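Local coordinates for protein putative Nitroreductase (Anabaena variabilis ATCC 29413, PDB 3EO7) that binds flavin mononucleotide and probably works as an FMN-dependent oxidoreductase of the nitroreductase family, at residues L299-F305 and Y398-A403; R76-R80 and E328-H332; H6-H12 and T258-Y262; E149-H154 and I210-I214. Numbering follows the deposited sequence.

Interaction 1. Residues L299-F305 and Y398-A403; sequences LEDKYNF and YYAPKA
An aromatic cluster and the Asp301 carboxylate join the loop before strand 310-312 to the turn after strand 395-400. Residues 398-403 belong to the second nitroreductase-family region. Residues 299-305 are irregular loop. Residues 398-400 are extended, and 401-403 turn with helical backbone angles. The CA atoms of Asp301 and Ala400 are 5.6 Å apart. Asp301 (chi1 m) points its side chain at the turn. It takes hydrogen bonds from two backbone N atoms, Lys402 N to OD1 and Ala403 N to OD2, both 2.9 Å. Tyr398 (chi1 t) points toward the loop. Tyr303 (chi1 m) meets it T-shaped, edge toward the Tyr398 face, planes at 89° and centroids 5.6 Å apart. Phe305 (chi1 m) makes an offset edge-to-face pair with the same ring, centroids 5.5 Å apart. Tyr398 OH accepts a long 3.3 Å bond from Tyr303 N and bonds Glu381 on the adjoining strand. Lys402 spreads along Leu299 and Glu300. One water joins Asp301 OD1 to Lys402 NZ, 2.8 Å from each.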
loop_
_atom_site.group_PDB
_atom_site.type_symbol
_atom_site.label_atom_id
_atom_site.label_comp_id
_atom_site.label_asym_id
_atom_site.label_seq_id
_atom_site.Cartn_x
_atom_site.Cartn_y
_atom_site.Cartn_z
ATOM N N LEU A 299 -7.679 -19.716 -12.825
ATOM C CA LEU A 299 -6.583 -20.083 -11.922
ATOM C C LEU A 299 -5.291 -20.324 -12.713
ATOM O O LEU A 299 -4.526 -21.265 -12.428
ATOM C CB LEU A 299 -6.934 -21.328 -11.084
ATOM C CG LEU A 299 -8.034 -21.263 -10.000
ATOM C CD1 LEU A 299 -7.683 -20.197 -8.953
ATOM C CD2 LEU A 299 -9.431 -21.019 -10.591
ATOM N N GLU A 300 -5.057 -19.481 -13.716
ATOM C CA GLU A 300 -3.856 -19.571 -14.553
ATOM C C GLU A 300 -3.315 -18.161 -14.681
ATOM O O GLU A 300 -4.085 -17.217 -14.727
ATOM C CB GLU A 300 -4.197 -20.128 -15.942
ATOM C CG GLU A 300 -2.986 -20.483 -16.784
ATOM C CD GLU A 300 -3.344 -20.923 -18.203
ATOM O OE1 GLU A 300 -4.012 -20.158 -18.933
ATOM O OE2 GLU A 300 -2.909 -22.023 -18.606
ATOM N N ASP A 301 -2.000 -18.015 -14.757
ATOM C CA ASP A 301 -1.409 -16.691 -14.903
ATOM C C ASP A 301 -1.861 -16.131 -16.251
ATOM O O ASP A 301 -1.998 -16.866 -17.227
ATOM C CB ASP A 301 0.103 -16.786 -14.786
ATOM C CG ASP A 301 0.545 -17.299 -13.403
ATOM O OD1 ASP A 301 0.293 -16.616 -12.409
ATOM O OD2 ASP A 301 1.122 -18.384 -13.362
ATOM N N LYS A 302 -2.084 -14.821 -16.309
ATOM C CA LYS A 302 -2.632 -14.182 -17.499
ATOM C C LYS A 302 -1.855 -14.405 -18.782
ATOM O O LYS A 302 -2.451 -14.692 -19.801
ATOM C CB LYS A 302 -2.775 -12.686 -17.272
ATOM C CG LYS A 302 -3.372 -11.920 -18.443
ATOM C CD LYS A 302 -3.585 -10.452 -18.017
ATOM C CE LYS A 302 -4.052 -9.600 -19.102
ATOM N NZ LYS A 302 -4.301 -8.233 -18.569
ATOM N N TYR A 303 -0.531 -14.249 -18.740
ATOM C CA TYR A 303 0.279 -14.365 -19.968
ATOM C C TYR A 303 1.049 -15.673 -20.024
ATOM O O TYR A 303 1.988 -15.866 -19.284
ATOM C CB TYR A 303 1.252 -13.193 -20.054
ATOM C CG TYR A 303 0.560 -11.866 -20.253
ATOM C CD1 TYR A 303 -0.020 -11.548 -21.488
ATOM C CD2 TYR A 303 0.466 -10.938 -19.231
ATOM C CE1 TYR A 303 -0.649 -10.335 -21.701
ATOM C CE2 TYR A 303 -0.170 -9.718 -19.433
ATOM C CZ TYR A 303 -0.731 -9.425 -20.676
ATOM O OH TYR A 303 -1.384 -8.238 -20.892
ATOM N N ASN A 304 0.676 -16.559 -20.931
ATOM C CA ASN A 304 1.333 -17.827 -20.991
ATOM C C ASN A 304 2.777 -17.727 -21.494
ATOM O O ASN A 304 3.640 -18.491 -21.033
ATOM C CB ASN A 304 0.557 -18.793 -21.897
ATOM C CG ASN A 304 -0.789 -19.207 -21.303
ATOM O OD1 ASN A 304 -0.929 -19.362 -20.084
ATOM N ND2 ASN A 304 -1.772 -19.428 -22.173
ATOM N N PHE A 305 3.022 -16.840 -22.468
ATOM C CA PHE A 305 4.355 -16.775 -23.138
ATOM C C PHE A 305 4.904 -18.207 -23.336
ATOM O O PHE A 305 6.020 -18.539 -22.890
ATOM C CB PHE A 305 5.346 -15.891 -22.342
ATOM C CG PHE A 305 4.961 -14.460 -22.270
ATOM C CD1 PHE A 305 4.927 -13.672 -23.416
ATOM C CD2 PHE A 305 4.671 -13.862 -21.065
ATOM C CE1 PHE A 305 4.566 -12.324 -23.342
ATOM C CE2 PHE A 305 4.310 -12.531 -20.991
ATOM C CZ PHE A 305 4.247 -11.769 -22.125
ATOM N N TYR A 398 8.486 -11.848 -17.443
ATOM C CA TYR A 398 7.157 -11.863 -16.842
ATOM C C TYR A 398 7.239 -12.783 -15.630
ATOM O O TYR A 398 7.844 -13.856 -15.694
ATOM C CB TYR A 398 6.156 -12.458 -17.817
ATOM C CG TYR A 398 4.784 -12.692 -17.248
ATOM C CD1 TYR A 398 3.993 -11.637 -16.816
ATOM C CD2 TYR A 398 4.251 -13.978 -17.227
ATOM C CE1 TYR A 398 2.696 -11.849 -16.328
ATOM C CE2 TYR A 398 2.946 -14.202 -16.780
ATOM C CZ TYR A 398 2.181 -13.133 -16.343
ATOM O OH TYR A 398 0.898 -13.366 -15.926
ATOM N N TYR A 399 6.676 -12.370 -14.497
ATOM C CA TYR A 399 6.629 -13.240 -13.352
ATOM C C TYR A 399 5.196 -13.802 -13.251
ATOM O O TYR A 399 4.219 -13.041 -13.205
ATOM C CB TYR A 399 7.018 -12.521 -12.064
ATOM C CG TYR A 399 6.799 -13.377 -10.813
ATOM C CD1 TYR A 399 7.442 -14.613 -10.661
ATOM C CD2 TYR A 399 5.967 -12.938 -9.775
ATOM C CE1 TYR A 399 7.240 -15.403 -9.512
ATOM C CE2 TYR A 399 5.766 -13.708 -8.653
ATOM C CZ TYR A 399 6.390 -14.949 -8.518
ATOM O OH TYR A 399 6.195 -15.712 -7.384
ATOM N N ALA A 400 5.110 -15.132 -13.300
ATOM C CA ALA A 400 3.871 -15.912 -13.237
ATOM C C ALA A 400 3.774 -16.484 -11.808
ATOM O O ALA A 400 4.362 -17.508 -11.496
ATOM C CB ALA A 400 3.923 -17.072 -14.281
ATOM N N PRO A 401 3.066 -15.791 -10.916
ATOM C CA PRO A 401 3.078 -16.271 -9.521
ATOM C C PRO A 401 2.353 -17.581 -9.258
ATOM O O PRO A 401 2.711 -18.288 -8.324
ATOM C CB PRO A 401 2.443 -15.124 -8.754
ATOM C CG PRO A 401 1.629 -14.389 -9.755
ATOM C CD PRO A 401 2.365 -14.510 -11.062
ATOM N N LYS A 402 1.335 -17.903 -10.043
ATOM C CA LYS A 402 0.639 -19.168 -9.834
ATOM C C LYS A 402 1.540 -20.325 -10.246
ATOM O O LYS A 402 1.711 -21.297 -9.519
ATOM C CB LYS A 402 -0.715 -19.189 -10.528
ATOM C CG LYS A 402 -1.685 -18.147 -10.064
ATOM C CD LYS A 402 -2.966 -18.249 -10.887
ATOM C CE LYS A 402 -4.077 -17.390 -10.291
ATOM N NZ LYS A 402 -3.713 -15.977 -10.195
ATOM N N ALA A 403 2.174 -20.213 -11.402
ATOM C CA ALA A 403 3.096 -21.221 -11.860
ATOM C C ALA A 403 4.463 -21.196 -11.169
ATOM O O ALA A 403 5.241 -22.160 -11.286
ATOM C CB ALA A 403 3.328 -21.034 -13.399
HETATM O O HOH W 1 -1.715 -14.763 -11.753
#

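Interaction 2. Residues R76-R80 and E328-H332; sequences RLLFR and EITMH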
loop_
_atom_site.group_PDB
_atom_site.type_symbol
_atom_site.label_atom_id
_atom_site.label_comp_id
_atom_site.label_asym_id
_atom_site.label_seq_id
_atom_site.Cartn_x
_atom_site.Cartn_y
_atom_site.Cartn_z
ATOM N N ARG A 76 1.214 -2.262 19.988
ATOM C CA ARG A 76 2.173 -2.841 19.048
ATOM C C ARG A 76 1.663 -2.884 17.614
ATOM O O ARG A 76 2.422 -2.596 16.667
ATOM C CB ARG A 76 2.587 -4.237 19.536
ATOM C CG ARG A 76 3.675 -4.946 18.729
ATOM C CD ARG A 76 3.948 -6.359 19.286
ATOM N NE ARG A 76 4.177 -6.322 20.729
ATOM C CZ ARG A 76 5.360 -6.139 21.316
ATOM N NH1 ARG A 76 6.470 -5.980 20.587
ATOM N NH2 ARG A 76 5.430 -6.118 22.655
ATOM N N LEU A 77 0.383 -3.237 17.432
ATOM C CA LEU A 77 -0.216 -3.273 16.117
ATOM C C LEU A 77 -0.105 -1.894 15.456
ATOM O O LEU A 77 0.365 -1.765 14.321
ATOM C CB LEU A 77 -1.684 -3.744 16.195
ATOM C CG LEU A 77 -2.395 -4.008 14.858
ATOM C CD1 LEU A 77 -3.577 -4.990 15.075
ATOM C CD2 LEU A 77 -2.850 -2.695 14.224
ATOM N N LEU A 78 -0.429 -0.855 16.212
ATOM C CA LEU A 78 -0.416 0.495 15.650
ATOM C C LEU A 78 1.004 0.978 15.409
ATOM O O LEU A 78 1.309 1.560 14.355
ATOM C CB LEU A 78 -1.203 1.446 16.515
ATOM C CG LEU A 78 -2.741 1.296 16.520
ATOM C CD1 LEU A 78 -3.373 2.082 17.686
ATOM C CD2 LEU A 78 -3.274 1.746 15.157
ATOM N N PHE A 79 1.883 0.707 16.364
ATOM C CA PHE A 79 3.268 1.184 16.250
ATOM C C PHE A 79 4.027 0.563 15.081
ATOM O O PHE A 79 4.782 1.239 14.367
ATOM C CB PHE A 79 4.027 0.976 17.549
ATOM C CG PHE A 79 5.358 1.639 17.533
ATOM C CD1 PHE A 79 5.433 3.042 17.555
ATOM C CD2 PHE A 79 6.519 0.899 17.396
ATOM C CE1 PHE A 79 6.647 3.683 17.482
ATOM C CE2 PHE A 79 7.753 1.540 17.332
ATOM C CZ PHE A 79 7.810 2.931 17.364
ATOM N N ARG A 80 3.845 -0.738 14.885
ATOM C CA ARG A 80 4.535 -1.431 13.817
ATOM C C ARG A 80 3.896 -1.048 12.482
ATOM O O ARG A 80 4.529 -1.175 11.449
ATOM C CB ARG A 80 4.476 -2.944 14.016
ATOM C CG ARG A 80 5.218 -3.496 15.258
ATOM C CD ARG A 80 6.682 -3.729 14.991
ATOM N NE ARG A 80 7.399 -4.125 16.214
ATOM C CZ ARG A 80 8.261 -3.365 16.904
ATOM N NH1 ARG A 80 8.589 -2.127 16.531
ATOM N NH2 ARG A 80 8.840 -3.872 17.993
ATOM N N GLU A 328 9.577 -8.239 13.305
ATOM C CA GLU A 328 9.459 -7.013 14.118
ATOM C C GLU A 328 10.647 -6.078 13.986
ATOM O O GLU A 328 10.482 -4.873 13.761
ATOM C CB GLU A 328 9.257 -7.343 15.588
ATOM C CG GLU A 328 7.960 -8.020 15.844
ATOM C CD GLU A 328 7.427 -7.771 17.257
ATOM O OE1 GLU A 328 7.147 -6.589 17.664
ATOM O OE2 GLU A 328 7.255 -8.791 17.945
ATOM N N ILE A 329 11.838 -6.633 14.095
ATOM C CA ILE A 329 13.054 -5.840 13.998
ATOM C C ILE A 329 13.158 -5.191 12.606
ATOM O O ILE A 329 13.454 -3.997 12.480
ATOM C CB ILE A 329 14.295 -6.705 14.268
ATOM C CG1 ILE A 329 14.325 -7.139 15.745
ATOM C CG2 ILE A 329 15.564 -5.943 13.905
ATOM C CD1 ILE A 329 15.386 -8.226 16.037
ATOM N N THR A 330 12.878 -5.977 11.580
ATOM C CA THR A 330 12.905 -5.501 10.211
ATOM C C THR A 330 11.879 -4.378 9.968
ATOM O O THR A 330 12.222 -3.354 9.371
ATOM C CB THR A 330 12.744 -6.671 9.227
ATOM O OG1 THR A 330 13.963 -7.450 9.238
ATOM C CG2 THR A 330 12.451 -6.166 7.844
HETATM N N MSE A 331 10.669 -4.535 10.491
HETATM C CA MSE A 331 9.653 -3.513 10.341
HETATM C C MSE A 331 10.099 -2.235 11.020
HETATM O O MSE A 331 9.896 -1.136 10.508
HETATM C CB MSE A 331 8.319 -3.982 10.894
HETATM C CG MSE A 331 7.714 -5.080 10.046
HETATM SE SE MSE A 331 5.975 -5.657 10.679
HETATM C CE MSE A 331 4.868 -4.234 9.888
ATOM N N HIS A 332 10.765 -2.371 12.160
ATOM C CA HIS A 332 11.209 -1.186 12.863
ATOM C C HIS A 332 12.365 -0.458 12.167
ATOM O O HIS A 332 12.380 0.770 12.136
ATOM C CB HIS A 332 11.573 -1.520 14.322
ATOM C CG HIS A 332 11.982 -0.318 15.110
ATOM N ND1 HIS A 332 11.076 0.630 15.542
ATOM C CD2 HIS A 332 13.198 0.098 15.535
ATOM C CE1 HIS A 332 11.721 1.584 16.191
ATOM N NE2 HIS A 332 13.009 1.288 16.195
HETATM O O HOH W 2 7.956 -0.054 14.606
#
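Both segments are helical, and both helices run on beyond them. The local axes approach to 11.2 Å, with 45° between their N-to-C directions. The closest CA atoms are those of Arg80 and Met331, 6.5 Å apart. Side chains bridge this wide gap. Arg76 and Arg80, one turn apart, converge on a single carboxylate oxygen. Glu328 OE1 accepts bonds from Arg76 NH1 at 3.1 Å, Arg80 NE at 2.9 Å and Arg80 NH2 at 3.2 Å. The Met331 side chain, a selenomethionine, reaches the Arg80 backbone, with Met331 CE 3.5 Å from Arg80 O. Met331 also packs on Asn195 and Ile202 of helix 181-202. Phe79 CE2 lies 3.9 Å from His332 ND1. A water bonds Arg80 NH1 at 2.9 Å and holds weakly to Phe79 O. The pair joins helix 66-82 to helix 325-333, just ahead of the FMN-binding residues Arg334 and Arg335. One carboxylate oxygen thus serves two guanidinium groups in a salt-bridge network, joined by packing of Met331 on the Arg80 backbone and of Phe79 against His332.

Interaction 3. Residues H6-H12 and T258-Y262; sequences HQSIAQH and TETNY. With ACT (acetate ion), chain H.
The backbone contact is centred on Ser8 and Thr260, whose CA atoms are 4.2 Å apart. Residues 6-8 are extended and lead into a helix from Ile9; residues 258-262 are an irregular loop. One backbone hydrogen bond joins them, Ile9 N to Glu259 O at 2.9 Å. Ser8 CA also makes a CA-H...O contact with Glu259 O at 3.1 Å. Within 6-12, His6 ND1 donates to Gln7 O at 2.6 Å and Ser8 N to Gln11 OE1 at 3.0 Å. Thr258 OG1 bonds O of an acetate at 2.8 Å, probably from the crystallisation liquor. Ser8 occupies the N-cap position of helix 9-16, with its OG bonded to Asp450. Aromatic contacts centre on Tyr262 (chi1 p). His12 (chi1 t) forms an offset stack with it, centroids 4.6 Å apart and planes at 28°. His6 (chi1 t) lies oblique to it, ring centroids 5.4 Å apart. Ile9 CD1 makes a CH-pi contact 4.3 Å from the Tyr262 centroid. An aromatic cluster thus fastens the start of this N-terminal helix to the loop before helix 270-276.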
loop_
_atom_site.group_PDB
_atom_site.type_symbol
_atom_site.label_atom_id
_atom_site.label_comp_id
_atom_site.label_asym_id
_atom_site.label_seq_id
_atom_site.Cartn_x
_atom_site.Cartn_y
_atom_site.Cartn_z
ATOM N N HIS A 6 -15.257 5.216 -25.633
ATOM C CA HIS A 6 -14.795 6.472 -24.962
ATOM C C HIS A 6 -14.146 6.123 -23.621
ATOM O O HIS A 6 -14.638 5.254 -22.899
ATOM C CB HIS A 6 -15.961 7.449 -24.724
ATOM C CG HIS A 6 -15.527 8.816 -24.270
ATOM N ND1 HIS A 6 -15.082 9.075 -22.989
ATOM C CD2 HIS A 6 -15.491 10.004 -24.926
ATOM C CE1 HIS A 6 -14.769 10.357 -22.883
ATOM N NE2 HIS A 6 -15.013 10.945 -24.043
ATOM N N GLN A 7 -13.062 6.813 -23.309
ATOM C CA GLN A 7 -12.338 6.587 -22.065
ATOM C C GLN A 7 -13.241 6.954 -20.876
ATOM O O GLN A 7 -14.085 7.844 -20.986
ATOM C CB GLN A 7 -11.083 7.461 -21.995
ATOM C CG GLN A 7 -9.936 7.049 -22.899
ATOM C CD GLN A 7 -8.589 7.614 -22.429
ATOM O OE1 GLN A 7 -8.518 8.684 -21.808
ATOM N NE2 GLN A 7 -7.513 6.876 -22.712
ATOM N N SER A 8 -13.051 6.278 -19.753
ATOM C CA SER A 8 -13.755 6.656 -18.542
ATOM C C SER A 8 -12.799 7.566 -17.756
ATOM O O SER A 8 -11.608 7.697 -18.097
ATOM C CB SER A 8 -14.184 5.434 -17.725
ATOM O OG SER A 8 -13.051 4.786 -17.212
ATOM N N ILE A 9 -13.310 8.143 -16.672
ATOM C CA ILE A 9 -12.552 9.131 -15.910
ATOM C C ILE A 9 -11.252 8.568 -15.329
ATOM O O ILE A 9 -10.267 9.281 -15.288
ATOM C CB ILE A 9 -13.451 9.858 -14.838
ATOM C CG1 ILE A 9 -12.694 11.044 -14.181
ATOM C CG2 ILE A 9 -13.967 8.853 -13.820
ATOM C CD1 ILE A 9 -12.266 12.177 -15.128
ATOM N N ALA A 10 -11.212 7.297 -14.921
ATOM C CA ALA A 10 -9.949 6.719 -14.411
ATOM C C ALA A 10 -8.856 6.657 -15.502
ATOM O O ALA A 10 -7.677 6.911 -15.230
ATOM C CB ALA A 10 -10.192 5.353 -13.811
ATOM N N GLN A 11 -9.251 6.308 -16.731
ATOM C CA GLN A 11 -8.309 6.318 -17.863
ATOM C C GLN A 11 -7.807 7.730 -18.163
ATOM O O GLN A 11 -6.604 7.943 -18.374
ATOM C CB GLN A 11 -8.944 5.698 -19.100
ATOM C CG GLN A 11 -9.238 4.218 -18.942
ATOM C CD GLN A 11 -10.034 3.700 -20.095
ATOM O OE1 GLN A 11 -11.218 4.021 -20.263
ATOM N NE2 GLN A 11 -9.391 2.890 -20.912
ATOM N N HIS A 12 -8.705 8.710 -18.104
ATOM C CA HIS A 12 -8.355 10.113 -18.350
ATOM C C HIS A 12 -7.389 10.604 -17.265
ATOM O O HIS A 12 -6.366 11.235 -17.568
ATOM C CB HIS A 12 -9.639 10.952 -18.382
ATOM C CG HIS A 12 -9.428 12.412 -18.639
ATOM N ND1 HIS A 12 -8.982 12.890 -19.857
ATOM C CD2 HIS A 12 -9.675 13.503 -17.868
ATOM C CE1 HIS A 12 -8.919 14.210 -19.805
ATOM N NE2 HIS A 12 -9.354 14.606 -18.623
ATOM N N THR A 258 -18.946 3.592 -13.932
ATOM C CA THR A 258 -17.951 3.907 -14.941
ATOM C C THR A 258 -18.449 5.204 -15.585
ATOM O O THR A 258 -19.546 5.262 -16.147
ATOM C CB THR A 258 -17.801 2.781 -15.959
ATOM O OG1 THR A 258 -17.396 1.586 -15.276
ATOM C CG2 THR A 258 -16.800 3.151 -17.059
ATOM N N GLU A 259 -17.665 6.252 -15.475
ATOM C CA GLU A 259 -18.048 7.560 -15.974
ATOM C C GLU A 259 -17.333 7.936 -17.263
ATOM O O GLU A 259 -16.154 8.212 -17.263
ATOM C CB GLU A 259 -17.744 8.629 -14.897
ATOM C CG GLU A 259 -18.153 10.037 -15.351
ATOM C CD GLU A 259 -17.520 11.142 -14.510
ATOM O OE1 GLU A 259 -16.930 10.838 -13.476
ATOM O OE2 GLU A 259 -17.585 12.310 -14.910
ATOM N N THR A 260 -18.067 7.986 -18.367
ATOM C CA THR A 260 -17.479 8.351 -19.630
ATOM C C THR A 260 -17.872 9.774 -20.057
ATOM O O THR A 260 -17.270 10.322 -20.964
ATOM C CB THR A 260 -17.879 7.320 -20.719
ATOM O OG1 THR A 260 -19.288 7.225 -20.785
ATOM C CG2 THR A 260 -17.331 5.916 -20.388
ATOM N N ASN A 261 -18.838 10.406 -19.387
ATOM C CA ASN A 261 -19.299 11.755 -19.788
ATOM C C ASN A 261 -18.713 12.890 -18.935
ATOM O O ASN A 261 -19.391 13.865 -18.610
ATOM C CB ASN A 261 -20.836 11.824 -19.775
ATOM C CG ASN A 261 -21.387 13.070 -20.494
ATOM O OD1 ASN A 261 -20.705 13.687 -21.316
ATOM N ND2 ASN A 261 -22.636 13.428 -20.192
ATOM N N TYR A 262 -17.421 12.812 -18.656
ATOM C CA TYR A 262 -16.774 13.795 -17.789
ATOM C C TYR A 262 -16.542 15.107 -18.557
ATOM O O TYR A 262 -16.325 15.096 -19.774
ATOM C CB TYR A 262 -15.464 13.264 -17.201
ATOM C CG TYR A 262 -14.523 12.690 -18.213
ATOM C CD1 TYR A 262 -13.588 13.490 -18.865
ATOM C CD2 TYR A 262 -14.548 11.338 -18.529
ATOM C CE1 TYR A 262 -12.734 12.956 -19.797
ATOM C CE2 TYR A 262 -13.677 10.803 -19.462
ATOM C CZ TYR A 262 -12.778 11.612 -20.096
ATOM O OH TYR A 262 -11.913 11.099 -21.042
HETATM C C ACT H . -19.342 -0.906 -13.371
HETATM O O ACT H . -19.032 0.324 -13.460
HETATM O OXT ACT H . -18.428 -1.761 -13.349
HETATM C CH3 ACT H . -20.765 -1.393 -13.304
#

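Interaction 4. Residues E149-H154 and I210-I214; sequences EACFWH and IGGFI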
loop_
_atom_site.group_PDB
_atom_site.type_symbol
_atom_site.label_atom_id
_atom_site.label_comp_id
_atom_site.label_asym_id
_atom_site.label_seq_id
_atom_site.Cartn_x
_atom_site.Cartn_y
_atom_site.Cartn_z
ATOM N N GLU A 149 -23.887 0.115 8.238
ATOM C CA GLU A 149 -24.730 0.569 7.112
ATOM C C GLU A 149 -23.858 1.105 5.948
ATOM O O GLU A 149 -24.084 0.793 4.758
ATOM C CB GLU A 149 -25.721 1.633 7.611
ATOM C CG GLU A 149 -26.773 1.066 8.549
ATOM C CD GLU A 149 -27.527 2.126 9.356
ATOM O OE1 GLU A 149 -27.040 3.269 9.480
ATOM O OE2 GLU A 149 -28.589 1.784 9.921
ATOM N N ALA A 150 -22.826 1.863 6.304
ATOM C CA ALA A 150 -21.923 2.458 5.332
ATOM C C ALA A 150 -21.140 1.396 4.579
ATOM O O ALA A 150 -20.738 1.613 3.443
ATOM C CB ALA A 150 -20.960 3.446 6.015
ATOM N N CYS A 151 -20.939 0.228 5.199
ATOM C CA CYS A 151 -20.238 -0.882 4.518
ATOM C C CYS A 151 -21.182 -2.003 4.044
ATOM O O CYS A 151 -20.765 -3.153 3.898
ATOM C CB CYS A 151 -19.177 -1.461 5.451
ATOM S SG CYS A 151 -17.905 -0.262 5.962
ATOM N N PHE A 152 -22.448 -1.669 3.806
ATOM C CA PHE A 152 -23.427 -2.627 3.309
ATOM C C PHE A 152 -23.567 -3.895 4.195
ATOM O O PHE A 152 -23.763 -5.022 3.708
ATOM C CB PHE A 152 -23.110 -2.995 1.859
ATOM C CG PHE A 152 -23.027 -1.813 0.940
ATOM C CD1 PHE A 152 -24.178 -1.251 0.430
ATOM C CD2 PHE A 152 -21.795 -1.293 0.554
ATOM C CE1 PHE A 152 -24.124 -0.183 -0.437
ATOM C CE2 PHE A 152 -21.734 -0.195 -0.283
ATOM C CZ PHE A 152 -22.921 0.356 -0.794
ATOM N N TRP A 153 -23.461 -3.692 5.494
ATOM C CA TRP A 153 -23.592 -4.772 6.477
ATOM C C TRP A 153 -22.614 -5.914 6.204
ATOM O O TRP A 153 -22.955 -7.097 6.263
ATOM C CB TRP A 153 -25.054 -5.228 6.559
ATOM C CG TRP A 153 -25.913 -4.167 7.095
ATOM C CD1 TRP A 153 -26.568 -3.214 6.389
ATOM C CD2 TRP A 153 -26.192 -3.911 8.477
ATOM N NE1 TRP A 153 -27.250 -2.389 7.242
ATOM C CE2 TRP A 153 -27.043 -2.800 8.529
ATOM C CE3 TRP A 153 -25.815 -4.534 9.681
ATOM C CZ2 TRP A 153 -27.510 -2.265 9.737
ATOM C CZ3 TRP A 153 -26.279 -3.996 10.882
ATOM C CH2 TRP A 153 -27.136 -2.896 10.891
ATOM N N HIS A 154 -21.378 -5.541 5.920
ATOM C CA HIS A 154 -20.318 -6.500 5.666
ATOM C C HIS A 154 -20.199 -7.428 6.859
ATOM O O HIS A 154 -20.160 -6.969 8.021
ATOM C CB HIS A 154 -19.014 -5.761 5.467
ATOM C CG HIS A 154 -17.908 -6.611 4.929
ATOM N ND1 HIS A 154 -17.282 -7.583 5.673
ATOM C CD2 HIS A 154 -17.288 -6.604 3.729
ATOM C CE1 HIS A 154 -16.315 -8.127 4.960
ATOM N NE2 HIS A 154 -16.292 -7.543 3.779
ATOM N N ILE A 210 -11.995 -3.861 3.589
ATOM C CA ILE A 210 -13.253 -3.396 3.017
ATOM C C ILE A 210 -12.991 -2.134 2.165
ATOM O O ILE A 210 -12.839 -1.022 2.676
ATOM C CB ILE A 210 -14.361 -3.092 4.083
ATOM C CG1 ILE A 210 -14.605 -4.299 4.999
ATOM C CG2 ILE A 210 -15.676 -2.627 3.413
ATOM C CD1 ILE A 210 -15.664 -4.073 6.095
ATOM N N GLY A 211 -12.931 -2.329 0.856
ATOM C CA GLY A 211 -12.788 -1.231 -0.071
ATOM C C GLY A 211 -14.100 -0.699 -0.601
ATOM O O GLY A 211 -14.117 0.401 -1.159
ATOM N N GLY A 212 -15.141 -1.515 -0.508
ATOM C CA GLY A 212 -16.496 -1.215 -0.934
ATOM C C GLY A 212 -17.352 -0.654 0.183
ATOM O O GLY A 212 -17.842 -1.373 1.057
ATOM N N PHE A 213 -17.491 0.667 0.186
ATOM C CA PHE A 213 -18.271 1.355 1.213
ATOM C C PHE A 213 -18.786 2.674 0.632
ATOM O O PHE A 213 -18.258 3.154 -0.359
ATOM C CB PHE A 213 -17.423 1.599 2.483
ATOM C CG PHE A 213 -16.125 2.319 2.219
ATOM C CD1 PHE A 213 -16.105 3.692 2.016
ATOM C CD2 PHE A 213 -14.936 1.630 2.165
ATOM C CE1 PHE A 213 -14.908 4.347 1.756
ATOM C CE2 PHE A 213 -13.726 2.265 1.904
ATOM C CZ PHE A 213 -13.708 3.634 1.705
ATOM N N ILE A 214 -19.783 3.246 1.296
ATOM C CA ILE A 214 -20.407 4.509 0.925
ATOM C C ILE A 214 -19.514 5.623 1.466
ATOM O O ILE A 214 -19.514 5.927 2.665
ATOM C CB ILE A 214 -21.871 4.629 1.446
ATOM C CG1 ILE A 214 -22.709 3.435 0.933
ATOM C CG2 ILE A 214 -22.477 5.962 1.026
ATOM C CD1 ILE A 214 -24.099 3.309 1.598
HETATM O O HOH W 3 -18.658 -3.836 1.765
#
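Two consecutive residues with positive phi, Phe152 and Trp153, turn the chain sharply where helix 144-150 ends. Residues 210-214 pass alongside as a loop, with Cys151 and Phe213 CA atoms 4.4 Å apart. Ala150 O accepts a straight hydrogen bond from Ile214 N at 2.9 Å. A water donates to both Cys151 O at 3.1 Å and Gly212 O at 2.7 Å, giving a second polar bridge. The turn is a Schellman motif with Phe152 as its C-prime residue. Its closing bonds run from Phe152 N to Glu149 O and from Trp153 N to Gln148 O. The contact joins the C-terminal end of one helix to the start of another, since Ile214 is at the N-cap position of helix 215-222. Both lie in the first nitroreductase-family region. Side chains fill the space around the backbone. Phe152 CZ meets Ile214 CG1 at 3.5 Å. Cys151 SG lies 4.0 Å from Phe213 CB and 4.1 Å from Ile210 CG2, next to Val234 of strand 229-239. Farther along, Ile210 CD1 sits over the face of the His154 ring, 3.8 Å from its centroid. That imidazole bonds Ala156 N through ND1, capping helix 155-159, and Cys251 O through NE2.

Overall arrangement
From the N terminus, residues 6-12 open interaction 3 and residues 76-80 open interaction 2. Interaction 4 then opens and closes, 149-154 with 210-214, nested inside the loops of both. It ties two helical ends together beside strand 229-239. Residues 258-262 close interaction 3, joining the N-terminal helix to the loop before helix 270-276. Interaction 1 opens next at 299-305. Interaction 2 closes at 328-332, so it crosses both interaction 3 and interaction 1. It links helix 66-82 to helix 325-333. Residues 398-403 close interaction 1 at the end of strand 395-400 of the mixed sheet. Interactions 2 and 3 lie on opposite sides of the chain's centre, their centres about 40 Å apart.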